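Side-chain contacts in penicillin-binding protein (Bacillus halodurans, PDB 3TG9), which probably binds penicillin and acts as a serine hydrolase of the beta-lactamase family: residues H8-D13 with M324-A329; L21-K24 with I28-I31; T49-A54 with C313-S318; E235-L240 with I309-A314. One frame throughout, in Å; residues are numbered along the deposited sequence.

Contact 1: residues H8-D13 with M324-A329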
loop_
_atom_site.group_PDB
_atom_site.type_symbol
_atom_site.label_atom_id
_atom_site.label_comp_id
_atom_site.label_asym_id
_atom_site.label_seq_id
_atom_site.Cartn_x
_atom_site.Cartn_y
_atom_site.Cartn_z
ATOM N N HIS B 8 8.420 28.891 -8.857
ATOM C CA HIS B 8 7.337 28.841 -7.877
ATOM C C HIS B 8 6.015 29.317 -8.477
ATOM O O HIS B 8 4.958 28.696 -8.279
ATOM C CB HIS B 8 7.695 29.670 -6.644
ATOM C CG HIS B 8 8.973 29.251 -5.986
ATOM N ND1 HIS B 8 9.007 28.476 -4.845
ATOM C CD2 HIS B 8 10.264 29.504 -6.309
ATOM C CE1 HIS B 8 10.265 28.267 -4.495
ATOM N NE2 HIS B 8 11.048 28.881 -5.365
ATOM N N THR B 9 6.087 30.426 -9.206
ATOM C CA THR B 9 4.917 31.020 -9.830
ATOM C C THR B 9 4.353 30.078 -10.877
ATOM O O THR B 9 3.134 29.936 -11.018
ATOM C CB THR B 9 5.272 32.345 -10.515
ATOM O OG1 THR B 9 5.943 33.201 -9.582
ATOM C CG2 THR B 9 4.017 33.027 -11.026
ATOM N N ILE B 10 5.252 29.439 -11.615
ATOM C CA ILE B 10 4.848 28.493 -12.646
ATOM C C ILE B 10 4.041 27.350 -12.032
ATOM O O ILE B 10 2.939 27.025 -12.489
ATOM C CB ILE B 10 6.069 27.940 -13.411
ATOM C CG1 ILE B 10 6.678 29.030 -14.303
ATOM C CG2 ILE B 10 5.671 26.732 -14.249
ATOM C CD1 ILE B 10 8.113 28.755 -14.740
ATOM N N MET B 11 4.587 26.753 -10.982
ATOM C CA MET B 11 3.926 25.632 -10.316
ATOM C C MET B 11 2.632 26.030 -9.611
ATOM O O MET B 11 1.652 25.277 -9.614
ATOM C CB MET B 11 4.899 24.929 -9.371
ATOM C CG MET B 11 5.904 24.104 -10.147
ATOM S SD MET B 11 7.134 23.289 -9.151
ATOM C CE MET B 11 6.102 22.063 -8.325
ATOM N N GLU B 12 2.632 27.228 -9.037
ATOM C CA GLU B 12 1.455 27.763 -8.369
ATOM C C GLU B 12 0.334 27.969 -9.372
ATOM O O GLU B 12 -0.825 27.666 -9.095
ATOM C CB GLU B 12 1.798 29.085 -7.683
ATOM C CG GLU B 12 0.983 29.372 -6.432
ATOM C CD GLU B 12 1.826 30.003 -5.332
ATOM O OE1 GLU B 12 3.000 30.343 -5.607
ATOM O OE2 GLU B 12 1.323 30.151 -4.193
ATOM N N ASP B 13 0.694 28.478 -10.547
ATOM C CA ASP B 13 -0.284 28.767 -11.589
ATOM C C ASP B 13 -0.862 27.492 -12.187
ATOM O O ASP B 13 -2.045 27.434 -12.545
ATOM C CB ASP B 13 0.348 29.636 -12.680
ATOM C CG ASP B 13 0.644 31.050 -12.200
ATOM O OD1 ASP B 13 -0.186 31.614 -11.452
ATOM O OD2 ASP B 13 1.705 31.598 -12.571
ATOM N N MET B 324 6.586 22.060 -17.619
ATOM C CA MET B 324 7.801 21.928 -18.416
ATOM C C MET B 324 7.846 22.936 -19.574
ATOM O O MET B 324 8.880 23.556 -19.824
ATOM C CB MET B 324 7.955 20.506 -18.950
ATOM C CG MET B 324 8.802 20.416 -20.222
ATOM S SD MET B 324 10.226 19.341 -19.981
ATOM C CE MET B 324 10.202 18.426 -21.512
ATOM N N ALA B 325 6.726 23.087 -20.276
ATOM C CA ALA B 325 6.626 24.064 -21.356
ATOM C C ALA B 325 6.861 25.485 -20.835
ATOM O O ALA B 325 7.589 26.264 -21.447
ATOM C CB ALA B 325 5.272 23.961 -22.041
ATOM N N ALA B 326 6.247 25.809 -19.699
ATOM C CA ALA B 326 6.407 27.123 -19.078
ATOM C C ALA B 326 7.863 27.430 -18.786
ATOM O O ALA B 326 8.291 28.580 -18.888
ATOM C CB ALA B 326 5.590 27.219 -17.806
ATOM N N ILE B 327 8.621 26.396 -18.438
ATOM C CA ILE B 327 10.014 26.568 -18.045
ATOM C C ILE B 327 10.945 26.660 -19.249
ATOM O O ILE B 327 11.869 27.471 -19.258
ATOM C CB ILE B 327 10.511 25.411 -17.151
ATOM C CG1 ILE B 327 9.758 25.377 -15.815
ATOM C CG2 ILE B 327 12.007 25.526 -16.920
ATOM C CD1 ILE B 327 10.222 24.252 -14.870
ATOM N N GLU B 328 10.726 25.821 -20.255
ATOM C CA GLU B 328 11.623 25.824 -21.399
ATOM C C GLU B 328 11.436 27.111 -22.200
ATOM O O GLU B 328 12.332 27.530 -22.939
ATOM C CB GLU B 328 11.462 24.560 -22.251
ATOM C CG GLU B 328 10.086 24.333 -22.819
ATOM C CD GLU B 328 10.036 23.080 -23.684
ATOM O OE1 GLU B 328 10.858 22.161 -23.473
ATOM O OE2 GLU B 328 9.172 23.014 -24.581
ATOM N N ALA B 329 10.272 27.732 -22.030
ATOM C CA ALA B 329 10.015 29.064 -22.555
ATOM C C ALA B 329 11.005 30.068 -21.976
ATOM O O ALA B 329 11.632 30.833 -22.720
ATOM C CB ALA B 329 8.590 29.488 -22.221
#
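Ile10 meets Ala326 and Ile327 of the C-terminal helix, and it makes every side-chain touch of residues 8-13 on residues 324-329. The tight part is its CG2 methyl branch: Ile10 CG2 lies 3.6 Å from Ala326 CB, and Ile10 CG1 stands 4.1 Å from that same Ala326 CB, so the alanine methyl faces both branches. Because CG1 is anti to the carbonyl carbon (chi1 -71°) and the chain runs on extended, the delta methyl is carried past Ala326, and Ile10 CD1 comes 3.9 Å from Ile327 CG1. The two isoleucine side chains cross there at about a right angle. The small side chain of Ala326 is consistent with the close backbone approach, Ile10 CA to Ala326 CA 6.8 Å. Val323 and Leu330 extend the apolar patch around Ile10, while Ile327 also rests on Ala20 and Met22 of strand 18-24.

The solvent side is different: Thr9 and Glu12 are exposed and make no touch across, and Ala326 itself is partly exposed. Glu328 OE1 forms a salt bridge with Lys286 and a hydrogen bond with Tyr303. With 125 Å² buried and only carbon groups meeting, the join depends on shape fit and burial of carbon, with no directional bond between the segments.

Contact 2: residues L21-K24 with I28-I31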
loop_
_atom_site.group_PDB
_atom_site.type_symbol
_atom_site.label_atom_id
_atom_site.label_comp_id
_atom_site.label_asym_id
_atom_site.label_seq_id
_atom_site.Cartn_x
_atom_site.Cartn_y
_atom_site.Cartn_z
ATOM N N LEU B 21 12.900 21.746 -11.415
ATOM C CA LEU B 21 14.271 22.245 -11.409
ATOM C C LEU B 21 14.660 22.785 -12.789
ATOM O O LEU B 21 14.241 22.249 -13.822
ATOM C CB LEU B 21 15.244 21.143 -10.969
ATOM C CG LEU B 21 16.754 21.370 -11.077
ATOM C CD1 LEU B 21 17.493 20.447 -10.145
ATOM C CD2 LEU B 21 17.247 21.160 -12.495
ATOM N N MET B 22 15.458 23.850 -12.802
ATOM C CA MET B 22 16.013 24.384 -14.053
ATOM C C MET B 22 17.457 24.818 -13.867
ATOM O O MET B 22 17.776 25.544 -12.933
ATOM C CB MET B 22 15.212 25.578 -14.553
ATOM C CG MET B 22 16.078 26.572 -15.294
ATOM S SD MET B 22 15.269 28.154 -15.557
ATOM C CE MET B 22 14.433 27.851 -17.105
ATOM N N LYS B 23 18.329 24.370 -14.756
ATOM C CA LYS B 23 19.727 24.757 -14.680
ATOM C C LYS B 23 20.235 25.242 -16.034
ATOM O O LYS B 23 20.044 24.571 -17.053
ATOM C CB LYS B 23 20.579 23.601 -14.168
ATOM C CG LYS B 23 22.031 23.691 -14.572
ATOM C CD LYS B 23 22.933 23.016 -13.562
ATOM C CE LYS B 23 24.363 23.011 -14.041
ATOM N NZ LYS B 23 25.305 23.378 -12.957
ATOM N N LYS B 24 20.870 26.414 -16.034
ATOM C CA LYS B 24 21.409 27.007 -17.260
ATOM C C LYS B 24 22.926 26.906 -17.316
ATOM O O LYS B 24 23.634 27.677 -16.676
ATOM C CB LYS B 24 20.969 28.469 -17.396
ATOM C CG LYS B 24 19.466 28.662 -17.257
ATOM C CD LYS B 24 18.958 29.866 -18.045
ATOM C CE LYS B 24 19.034 31.157 -17.241
ATOM N NZ LYS B 24 18.332 32.278 -17.940
ATOM N N ILE B 28 23.977 27.584 -10.855
ATOM C CA ILE B 28 23.309 26.692 -9.930
ATOM C C ILE B 28 21.835 26.693 -10.301
ATOM O O ILE B 28 21.318 27.703 -10.793
ATOM C CB ILE B 28 23.486 27.150 -8.458
ATOM C CG1 ILE B 28 22.531 28.307 -8.129
ATOM C CG2 ILE B 28 24.945 27.535 -8.183
ATOM C CD1 ILE B 28 22.081 28.347 -6.667
ATOM N N PRO B 29 21.147 25.569 -10.057
ATOM C CA PRO B 29 19.763 25.399 -10.512
ATOM C C PRO B 29 18.782 26.273 -9.753
ATOM O O PRO B 29 19.052 26.620 -8.621
ATOM C CB PRO B 29 19.472 23.925 -10.201
ATOM C CG PRO B 29 20.816 23.292 -9.943
ATOM C CD PRO B 29 21.663 24.369 -9.379
ATOM N N PHE B 30 17.678 26.652 -10.382
ATOM C CA PHE B 30 16.520 27.117 -9.637
ATOM C C PHE B 30 15.724 25.863 -9.264
ATOM O O PHE B 30 15.391 25.051 -10.133
ATOM C CB PHE B 30 15.634 28.026 -10.492
ATOM C CG PHE B 30 16.216 29.390 -10.763
ATOM C CD1 PHE B 30 15.525 30.538 -10.388
ATOM C CD2 PHE B 30 17.430 29.530 -11.418
ATOM C CE1 PHE B 30 16.040 31.798 -10.652
ATOM C CE2 PHE B 30 17.955 30.788 -11.679
ATOM C CZ PHE B 30 17.256 31.924 -11.293
ATOM N N ILE B 31 15.425 25.693 -7.980
ATOM C CA ILE B 31 14.659 24.536 -7.539
ATOM C C ILE B 31 13.433 24.976 -6.761
ATOM O O ILE B 31 13.524 25.841 -5.893
ATOM C CB ILE B 31 15.499 23.607 -6.665
ATOM C CG1 ILE B 31 16.845 23.334 -7.336
ATOM C CG2 ILE B 31 14.732 22.313 -6.372
ATOM C CD1 ILE B 31 17.642 22.231 -6.687
#
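Met22 and Phe30 form the hydrogen-bonded antiparallel pair of this hairpin. Phe30 N donates to Met22 O at 2.8 Å, in the carbonyl plane, with a C=O...N angle of 158°. The return bond, Met22 N to Phe30 O at 2.9 Å, closes the ring, although the position of that acceptor is less sure. Met22 O also receives a CA-H...O contact: Pro29 CA lies 3.1 Å from it, so this oxygen is approached by both an N-H and a C-H.

Apolar contacts gather on the face bearing Leu21 and Ile31, the neighbouring non-hydrogen-bonded pair. Leu21 CG stands anti to the backbone N (chi1 171°), which lays the side chain alongside its partners, all pointing the same way. Leu21 CG touches Pro29 CB at 3.8 Å, and Leu21 CD1 meets Ile31 CD1 at 3.9 Å. Lys23 CB joins the proline more loosely, while Lys23 NZ binds Asp27 O in the turn.

On the other face there is a loose Met-aromatic contact, with Met22 SD 5.4 Å from the Phe30 ring centroid and 30° off the normal, an oblique approach; the end of Met22 runs on toward helix 320-330.

Helix 234-245 covers the Leu21 face through Ala234 and Met238, helix 320-330 covers Met22 through Ile327 and Leu330, and strand 308-314 continues the sheet beyond strand 18-24.

Contact 3: residues T49-A54 with C313-S318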
loop_
_atom_site.group_PDB
_atom_site.type_symbol
_atom_site.label_atom_id
_atom_site.label_comp_id
_atom_site.label_asym_id
_atom_site.label_seq_id
_atom_site.Cartn_x
_atom_site.Cartn_y
_atom_site.Cartn_z
ATOM N N THR B 49 12.765 15.605 -1.633
ATOM C CA THR B 49 11.718 14.598 -1.724
ATOM C C THR B 49 11.953 13.712 -2.942
ATOM O O THR B 49 12.173 14.221 -4.046
ATOM C CB THR B 49 10.346 15.257 -1.921
ATOM O OG1 THR B 49 10.101 16.207 -0.877
ATOM C CG2 THR B 49 9.248 14.216 -1.930
ATOM N N ARG B 50 11.902 12.396 -2.747
ATOM C CA ARG B 50 11.984 11.461 -3.867
ATOM C C ARG B 50 10.635 11.236 -4.535
ATOM O O ARG B 50 9.620 11.060 -3.858
ATOM C CB ARG B 50 12.535 10.116 -3.422
ATOM C CG ARG B 50 13.997 10.127 -3.168
ATOM C CD ARG B 50 14.285 10.184 -1.673
ATOM N NE ARG B 50 15.592 9.596 -1.451
ATOM C CZ ARG B 50 15.907 8.840 -0.419
ATOM N NH1 ARG B 50 15.006 8.599 0.527
ATOM N NH2 ARG B 50 17.138 8.347 -0.330
ATOM N N PHE B 51 10.644 11.223 -5.867
ATOM C CA PHE B 51 9.437 11.021 -6.651
ATOM C C PHE B 51 9.595 9.828 -7.585
ATOM O O PHE B 51 10.669 9.612 -8.145
ATOM C CB PHE B 51 9.130 12.259 -7.493
ATOM C CG PHE B 51 8.775 13.476 -6.691
ATOM C CD1 PHE B 51 7.450 13.774 -6.417
ATOM C CD2 PHE B 51 9.764 14.340 -6.237
ATOM C CE1 PHE B 51 7.114 14.900 -5.703
ATOM C CE2 PHE B 51 9.436 15.468 -5.522
ATOM C CZ PHE B 51 8.107 15.750 -5.252
ATOM N N GLY B 52 8.528 9.050 -7.744
ATOM C CA GLY B 52 8.500 8.021 -8.769
ATOM C C GLY B 52 8.440 8.707 -10.121
ATOM O O GLY B 52 7.822 9.768 -10.245
ATOM N N ILE B 53 9.073 8.121 -11.133
ATOM C CA ILE B 53 9.149 8.773 -12.452
ATOM C C ILE B 53 8.588 7.954 -13.620
ATOM O O ILE B 53 8.747 8.332 -14.793
ATOM C CB ILE B 53 10.595 9.218 -12.774
ATOM C CG1 ILE B 53 11.478 8.015 -13.106
ATOM C CG2 ILE B 53 11.204 9.994 -11.587
ATOM C CD1 ILE B 53 12.941 8.400 -13.368
ATOM N N ALA B 54 7.928 6.840 -13.308
ATOM C CA ALA B 54 7.314 6.018 -14.343
ATOM C C ALA B 54 8.321 5.704 -15.449
ATOM O O ALA B 54 9.465 5.349 -15.153
ATOM C CB ALA B 54 6.095 6.723 -14.896
ATOM N N CYS B 313 9.246 16.828 -11.484
ATOM C CA CYS B 313 8.721 15.659 -10.782
ATOM C C CYS B 313 7.393 16.024 -10.128
ATOM O O CYS B 313 7.262 17.099 -9.552
ATOM C CB CYS B 313 9.711 15.179 -9.724
ATOM S SG CYS B 313 11.275 14.540 -10.352
ATOM N N ALA B 314 6.400 15.152 -10.235
ATOM C CA ALA B 314 5.122 15.398 -9.572
ATOM C C ALA B 314 4.512 14.124 -8.998
ATOM O O ALA B 314 4.562 13.070 -9.638
ATOM C CB ALA B 314 4.151 16.064 -10.518
ATOM N N ASN B 315 3.939 14.232 -7.796
ATOM C CA ASN B 315 3.211 13.118 -7.187
ATOM C C ASN B 315 1.708 13.247 -7.402
ATOM O O ASN B 315 0.917 12.983 -6.508
ATOM C CB ASN B 315 3.581 12.906 -5.700
ATOM C CG ASN B 315 3.066 14.018 -4.775
ATOM O OD1 ASN B 315 3.116 15.208 -5.115
ATOM N ND2 ASN B 315 2.588 13.627 -3.579
ATOM N N GLN B 316 1.341 13.687 -8.601
ATOM C CA GLN B 316 -0.041 13.656 -9.072
ATOM C C GLN B 316 -0.040 13.161 -10.515
ATOM O O GLN B 316 1.020 13.025 -11.136
ATOM C CB GLN B 316 -0.683 15.037 -8.995
ATOM C CG GLN B 316 -0.047 16.051 -9.926
ATOM C CD GLN B 316 -0.664 17.434 -9.793
ATOM O OE1 GLN B 316 -0.381 18.167 -8.846
ATOM N NE2 GLN B 316 -1.502 17.803 -10.762
ATOM N N SER B 317 -1.224 12.894 -11.048
ATOM C CA SER B 317 -1.347 12.198 -12.328
ATOM C C SER B 317 -0.976 13.008 -13.589
ATOM O O SER B 317 -0.467 12.443 -14.552
ATOM C CB SER B 317 -2.742 11.581 -12.452
ATOM O OG SER B 317 -2.899 10.508 -11.532
ATOM N N SER B 318 -1.222 14.316 -13.590
ATOM C CA SER B 318 -0.869 15.140 -14.743
ATOM C C SER B 318 -0.432 16.546 -14.348
ATOM O O SER B 318 -0.661 16.984 -13.223
ATOM C CB SER B 318 -2.034 15.212 -15.730
ATOM O OG SER B 318 -3.212 15.630 -15.069
HETATM O O HOH W 1 7.905 12.370 -11.121
HETATM O O HOH W 2 5.924 10.954 -8.537
#
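Phe51 and Cys313 mark the closest backbone approach, CA to CA 6.3 Å, and the two segments are linked by water rather than by direct hydrogen bonds. Both waters donate to the Gly52 carbonyl: one, 2.7 Å from Gly52 O, accepts from Ala314 N at 3.3 Å; the other, 2.8 Å from Gly52 O, also donates to Ala314 O at 2.7 Å. The second water sits at the edge of the Phe51 ring, in its plane.

Phe51 carries the apolar part. With CG anti to its carbonyl carbon (chi1 -66°), the ring lies along the end of strand 308-314, with the Cys313 carbonyl carbon over one face. Cys313 CB meets Phe51 CD2 at 3.6 Å and is equally near Phe51 CG. The sulfur is further off: Cys313 SG is 5.2 Å from the ring centroid and 48° from the normal, an oblique Cys sulfur-aromatic contact.

Strand 51-52, paired with strand 231-232, leads into an SxxK sequence at the start of helix 58-70, consistent with the nucleophile motif of serine beta-lactamases and penicillin-binding proteins; the contact thus ties the approach to that region to the central sheet.

Phe51 CD1 also lies 4.0 Å from Asn315 CB; the two side chains cross at a slant, ring and amide planes 69° apart. This buried amide is gripped at both ends: Asn315 ND2 donates to Leu203 O and Phe36 O, while Asn315 OD1 bonds with Ser17 OG and Asn45 ND2, which should fix its rotation.

Contact 4: residues E235-L240 with I309-A314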
loop_
_atom_site.group_PDB
_atom_site.type_symbol
_atom_site.label_atom_id
_atom_site.label_comp_id
_atom_site.label_asym_id
_atom_site.label_seq_id
_atom_site.Cartn_x
_atom_site.Cartn_y
_atom_site.Cartn_z
ATOM N N GLU B 235 17.213 17.065 -8.340
ATOM C CA GLU B 235 18.633 17.332 -8.512
ATOM C C GLU B 235 19.450 16.084 -8.848
ATOM O O GLU B 235 20.429 16.169 -9.578
ATOM C CB GLU B 235 19.215 18.055 -7.293
ATOM C CG GLU B 235 20.648 18.499 -7.515
ATOM C CD GLU B 235 21.152 19.441 -6.435
ATOM O OE1 GLU B 235 20.473 19.573 -5.390
ATOM O OE2 GLU B 235 22.235 20.042 -6.639
ATOM N N ASP B 236 19.062 14.925 -8.324
ATOM C CA ASP B 236 19.652 13.680 -8.807
ATOM C C ASP B 236 19.335 13.457 -10.308
ATOM O O ASP B 236 20.118 12.841 -11.026
ATOM C CB ASP B 236 19.182 12.479 -7.976
ATOM C CG ASP B 236 20.112 12.162 -6.806
ATOM O OD1 ASP B 236 20.983 12.999 -6.480
ATOM O OD2 ASP B 236 19.980 11.066 -6.219
ATOM N N MET B 237 18.189 13.935 -10.784
ATOM C CA MET B 237 17.905 13.808 -12.217
ATOM C C MET B 237 18.789 14.785 -12.980
ATOM O O MET B 237 19.323 14.461 -14.041
ATOM C CB MET B 237 16.433 14.047 -12.559
ATOM C CG MET B 237 16.104 13.706 -14.026
ATOM S SD MET B 237 16.358 11.944 -14.362
ATOM C CE MET B 237 16.542 11.920 -16.156
ATOM N N MET B 238 18.957 15.975 -12.424
ATOM C CA MET B 238 19.902 16.930 -12.987
ATOM C C MET B 238 21.291 16.300 -13.066
ATOM O O MET B 238 21.951 16.360 -14.091
ATOM C CB MET B 238 19.952 18.189 -12.129
ATOM C CG MET B 238 20.914 19.251 -12.653
ATOM S SD MET B 238 21.419 20.387 -11.363
ATOM C CE MET B 238 22.775 19.470 -10.636
ATOM N N LYS B 239 21.739 15.692 -11.979
ATOM C CA LYS B 239 23.051 15.051 -11.973
ATOM C C LYS B 239 23.141 13.936 -13.001
ATOM O O LYS B 239 24.227 13.627 -13.487
ATOM C CB LYS B 239 23.381 14.476 -10.591
ATOM C CG LYS B 239 23.600 15.514 -9.498
ATOM C CD LYS B 239 24.045 14.841 -8.200
ATOM C CE LYS B 239 23.905 15.774 -7.004
ATOM N NZ LYS B 239 24.323 17.173 -7.334
ATOM N N LEU B 240 22.013 13.298 -13.307
ATOM C CA LEU B 240 22.041 12.195 -14.258
ATOM C C LEU B 240 22.314 12.687 -15.684
ATOM O O LEU B 240 23.088 12.078 -16.426
ATOM C CB LEU B 240 20.757 11.356 -14.206
ATOM C CG LEU B 240 20.829 10.291 -15.308
ATOM C CD1 LEU B 240 20.509 8.903 -14.849
ATOM C CD2 LEU B 240 20.010 10.700 -16.538
ATOM N N ILE B 309 19.107 22.229 -18.413
ATOM C CA ILE B 309 18.500 21.018 -17.855
ATOM C C ILE B 309 17.221 21.424 -17.151
ATOM O O ILE B 309 17.214 22.374 -16.366
ATOM C CB ILE B 309 19.418 20.320 -16.833
ATOM C CG1 ILE B 309 20.694 19.804 -17.502
ATOM C CG2 ILE B 309 18.697 19.163 -16.162
ATOM C CD1 ILE B 309 21.718 19.268 -16.509
ATOM N N VAL B 310 16.135 20.725 -17.460
ATOM C CA VAL B 310 14.871 20.905 -16.753
ATOM C C VAL B 310 14.424 19.557 -16.172
ATOM O O VAL B 310 14.619 18.506 -16.776
ATOM C CB VAL B 310 13.765 21.507 -17.656
ATOM C CG1 VAL B 310 12.455 21.655 -16.885
ATOM C CG2 VAL B 310 14.210 22.854 -18.200
ATOM N N VAL B 311 13.877 19.592 -14.969
ATOM C CA VAL B 311 13.366 18.388 -14.333
ATOM C C VAL B 311 12.050 18.761 -13.698
ATOM O O VAL B 311 11.995 19.684 -12.894
ATOM C CB VAL B 311 14.312 17.858 -13.240
ATOM C CG1 VAL B 311 13.760 16.582 -12.645
ATOM C CG2 VAL B 311 15.712 17.626 -13.799
ATOM N N VAL B 312 10.981 18.077 -14.076
ATOM C CA VAL B 312 9.705 18.259 -13.395
ATOM C C VAL B 312 9.219 16.933 -12.813
ATOM O O VAL B 312 8.857 16.019 -13.552
ATOM C CB VAL B 312 8.640 18.873 -14.329
ATOM C CG1 VAL B 312 7.376 19.176 -13.561
ATOM C CG2 VAL B 312 9.180 20.151 -14.981
ATOM N N CYS B 313 9.246 16.828 -11.484
ATOM C CA CYS B 313 8.721 15.659 -10.782
ATOM C C CYS B 313 7.393 16.024 -10.128
ATOM O O CYS B 313 7.262 17.099 -9.552
ATOM C CB CYS B 313 9.711 15.179 -9.724
ATOM S SG CYS B 313 11.275 14.540 -10.352
ATOM N N ALA B 314 6.400 15.152 -10.235
ATOM C CA ALA B 314 5.122 15.398 -9.572
ATOM C C ALA B 314 4.512 14.124 -8.998
ATOM O O ALA B 314 4.562 13.070 -9.638
ATOM C CB ALA B 314 4.151 16.064 -10.518
#
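Met237 crosses Val311 obliquely, whereas Met238 meets Ile309 at about a right angle, and these two differently turned pairs carry the contact. Met237 offers the root of its chain: Met237 CB lies 3.7 Å from Val311 CG1, and Met237 CG is 3.9 Å from Val311 CG2, so both valine methyls bear on it. A bend at chi2 (63°) then takes the thioether away from the strand; Met237 also packs on Phe60 of helix 58-70.

Val311 also reaches the helix backbone, its CG2 3.9 Å from Met238 N. Met238 leaves the helix more to the flank. Its CG touches the end of the isoleucine, 3.9 Å from Ile309 CD1, before a bend at chi3 leads the end of Met238 away from the strand; Met238 also packs on Pro29. The same Ile309 CD1 lies 3.8 Å from Met238 O. The other branch, Ile309 CG2, lies 4.1 Å from Met238 CA.

The local helix axis passes 8.2 Å from the strand axis at 144°, nearer antiparallel than perpendicular. This is a helix laid on an antiparallel sheet, as in the alpha/beta part of the serine beta-lactamase fold. Alternation along the strand makes it two-sided: Ile309 and Val311 point to helix 234-245, while Val310 and Val312 turn to the face where helix 320-330 packs.

Leu21 of the neighbouring strand touches both Met238 and Val311. On the helix side remote from the strand, Lys239 NZ and Glu235 OE2 stand 3.6 Å apart, a long salt bridge one turn along the helix.

Overall arrangement
Contacts 3 and 4 share Cys313 and Ala314 on strand 308-314 and are fully buried, with centres about 11 and 12 Å from the chain's centre. Contact 1, though far from that centre at about 22 Å, is also buried; contact 2, at about 21 Å, is only partly so. Contact 1 joins the two terminal helices to each other on one face of the sheet, and contact 4 packs a helix against the other. Both are apolar. Contact 2, at the sheet's edge, combines backbone hydrogen bonds with apolar packing, and its strand 18-24 pairs with the strand of contact 4 at Leu21 and Lys23. Only contact 3, where strand 308-314 runs out into a loop, bridges its segments through water and places a polar amide against a ring.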